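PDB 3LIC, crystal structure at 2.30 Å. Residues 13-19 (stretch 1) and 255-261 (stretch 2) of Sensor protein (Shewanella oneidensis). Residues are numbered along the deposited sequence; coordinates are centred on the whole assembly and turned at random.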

# COMPACT_ATOMS: atom_id res chain seq x y z
N ASN A 13 21.07 11.19 11.13
CA ASN A 13 20.63 9.87 11.51
C ASN A 13 19.22 9.65 10.98
O ASN A 13 18.94 8.60 10.44
CB ASN A 13 20.62 9.70 13.02
CG ASN A 13 22.02 9.72 13.63
OD1 ASN A 13 23.01 9.63 12.92
ND2 ASN A 13 22.09 9.85 14.95
N LEU A 14 18.36 10.65 11.11
CA LEU A 14 17.00 10.56 10.57
C LEU A 14 17.07 10.36 9.07
O LEU A 14 16.24 9.61 8.55
CB LEU A 14 16.10 11.76 10.93
CG LEU A 14 15.58 11.83 12.36
CD1 LEU A 14 15.03 13.23 12.65
CD2 LEU A 14 14.51 10.76 12.77
N ALA A 15 18.04 11.01 8.38
CA ALA A 15 18.15 10.90 6.90
C ALA A 15 18.52 9.48 6.55
O ALA A 15 18.09 8.96 5.52
CB ALA A 15 19.22 11.84 6.32
N GLN A 16 19.36 8.86 7.38
CA GLN A 16 19.74 7.52 7.09
C GLN A 16 18.52 6.60 7.26
O GLN A 16 18.31 5.70 6.46
CB GLN A 16 20.89 7.05 7.96
CG GLN A 16 22.25 7.28 7.29
CD GLN A 16 23.33 6.50 7.99
OE1 GLN A 16 23.84 5.50 7.47
NE2 GLN A 16 23.63 6.91 9.21
N GLU A 17 17.73 6.83 8.30
CA GLU A 17 16.60 5.97 8.56
C GLU A 17 15.56 6.04 7.49
O GLU A 17 15.04 5.02 7.11
CB GLU A 17 15.94 6.35 9.86
CG GLU A 17 16.71 5.83 11.00
CD GLU A 17 16.19 6.34 12.29
OE1 GLU A 17 14.97 6.53 12.42
OE2 GLU A 17 17.01 6.58 13.20
N SER A 18 15.22 7.25 7.03
CA SER A 18 14.16 7.43 6.08
C SER A 18 14.64 6.87 4.71
O SER A 18 13.89 6.25 3.97
CB SER A 18 13.79 8.90 6.00
OG SER A 18 14.87 9.59 5.40
N SER A 19 15.90 7.09 4.39
CA SER A 19 16.49 6.52 3.18
C SER A 19 16.48 4.98 3.15
O SER A 19 16.12 4.41 2.14
CB SER A 19 17.93 6.98 3.09
OG SER A 19 18.50 6.41 1.95
N ARG A 255 6.55 8.90 -0.83
CA ARG A 255 7.42 9.37 0.25
C ARG A 255 7.35 8.57 1.57
O ARG A 255 6.28 8.18 2.04
CB ARG A 255 7.11 10.82 0.60
CG ARG A 255 8.00 11.87 -0.13
CD ARG A 255 7.64 12.00 -1.59
NE ARG A 255 6.20 12.13 -1.85
CZ ARG A 255 5.51 13.26 -1.74
NH1 ARG A 255 6.10 14.37 -1.33
NH2 ARG A 255 4.20 13.26 -2.02
N VAL A 256 8.49 8.40 2.21
CA VAL A 256 8.50 7.84 3.53
C VAL A 256 8.95 8.97 4.38
O VAL A 256 9.94 9.62 4.05
CB VAL A 256 9.50 6.71 3.62
CG1 VAL A 256 9.78 6.36 5.08
CG2 VAL A 256 8.94 5.48 2.85
N VAL A 257 8.21 9.24 5.45
CA VAL A 257 8.60 10.26 6.41
C VAL A 257 8.92 9.61 7.76
O VAL A 257 8.09 8.90 8.31
CB VAL A 257 7.44 11.25 6.65
CG1 VAL A 257 7.88 12.38 7.62
CG2 VAL A 257 6.91 11.79 5.32
N VAL A 258 10.13 9.83 8.26
CA VAL A 258 10.49 9.41 9.63
C VAL A 258 10.54 10.66 10.52
O VAL A 258 11.19 11.65 10.19
CB VAL A 258 11.87 8.72 9.68
CG1 VAL A 258 12.22 8.28 11.13
CG2 VAL A 258 11.92 7.51 8.69
N MSE A 259 9.85 10.63 11.64
CA MSE A 259 9.73 11.80 12.51
C MSE A 259 9.76 11.28 13.93
O MSE A 259 9.13 10.25 14.21
CB MSE A 259 8.42 12.52 12.24
CG MSE A 259 7.24 11.73 12.65
SE MSE A 259 5.65 12.11 11.54
CE MSE A 259 5.82 10.61 10.32
N VAL A 260 10.50 11.96 14.81
CA VAL A 260 10.55 11.60 16.23
C VAL A 260 10.41 12.89 17.05
O VAL A 260 10.91 13.94 16.66
CB VAL A 260 11.88 10.88 16.56
CG1 VAL A 260 11.92 10.36 18.04
CG2 VAL A 260 12.16 9.77 15.55
N PRO A 261 9.67 12.84 18.17
CA PRO A 261 9.57 14.12 18.91
C PRO A 261 10.95 14.63 19.27
O PRO A 261 11.84 13.85 19.59
CB PRO A 261 8.80 13.76 20.17
CG PRO A 261 7.94 12.46 19.71
CD PRO A 261 8.84 11.74 18.73

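The contact between residues 13-19 and 255-261 is a small, essentially apolar packing of a helix against one face of a β-strand, held by side-chain fit and without a hydrogen bond between the two segments. It illustrates a general principle of α/β architecture: helices and sheets generally satisfy their backbones within themselves, and what remains for the interface is the matching of side chains.

The two segments lie far apart in sequence, touching residues being at least 238 positions apart, yet their axes come within 7.8 Å. Their N-to-C directions differ by 142°, so they run roughly antiparallel but with a marked skew. The helix carries its own i to i+4 bonds, among them Ser18 N to Leu14 O at 3.0 Å and Glu17 N to Asn13 O at 3.0 Å; these bonds lie within the helix, and none crosses to the strand.

Periodicity decides which residues meet. In the strand, alternation directs the CA-to-CB bonds of Val256, Val258 and Val260 toward the helix, while those of Val257 and the selenomethionine Met259 point away. In the helix, the CA-to-CB bonds of Leu14, Glu17 and Ser18 point toward the strand, a spacing of three and four residues that keeps them on one side of the helix, whereas those of Ala15 and Ser19 point away.

Val258 is the centre of the contact, touching all three of these helical residues. The closest approach is to Ser18, whose CA lies 3.4 Å from Val258 CG2; the two CA atoms are just 5.5 Å apart. The approach is intimate: Ser18 CB sits 3.6 Å from Val258 CG2, and the valine methyl rests against the helix backbone itself. Ser18 OG, although buried, is hydrogen-bonded elsewhere in the structure, so its polarity is not left unpaid.

Toward the N-terminal end of the helical segment, Leu14 supplies the longer reach. Its CD2 methyl lies 3.8 Å from Val258 CG1 and also 3.8 Å from Val260 CG2, bridging two successive inward-facing valines through dispersion contacts and the exclusion of water. At the other end, Val256 makes a looser approach, its CG1 standing 4.3 Å from Ser18 O.

Glu17 marks the more exposed border. Its OE1 comes 3.5 Å from Val258 CG1, a van der Waals contact in which the methyl offers the carboxylate no polar partner. In all, 267 Å² is buried, counting both sides: a modest area, concentrated on one central valine.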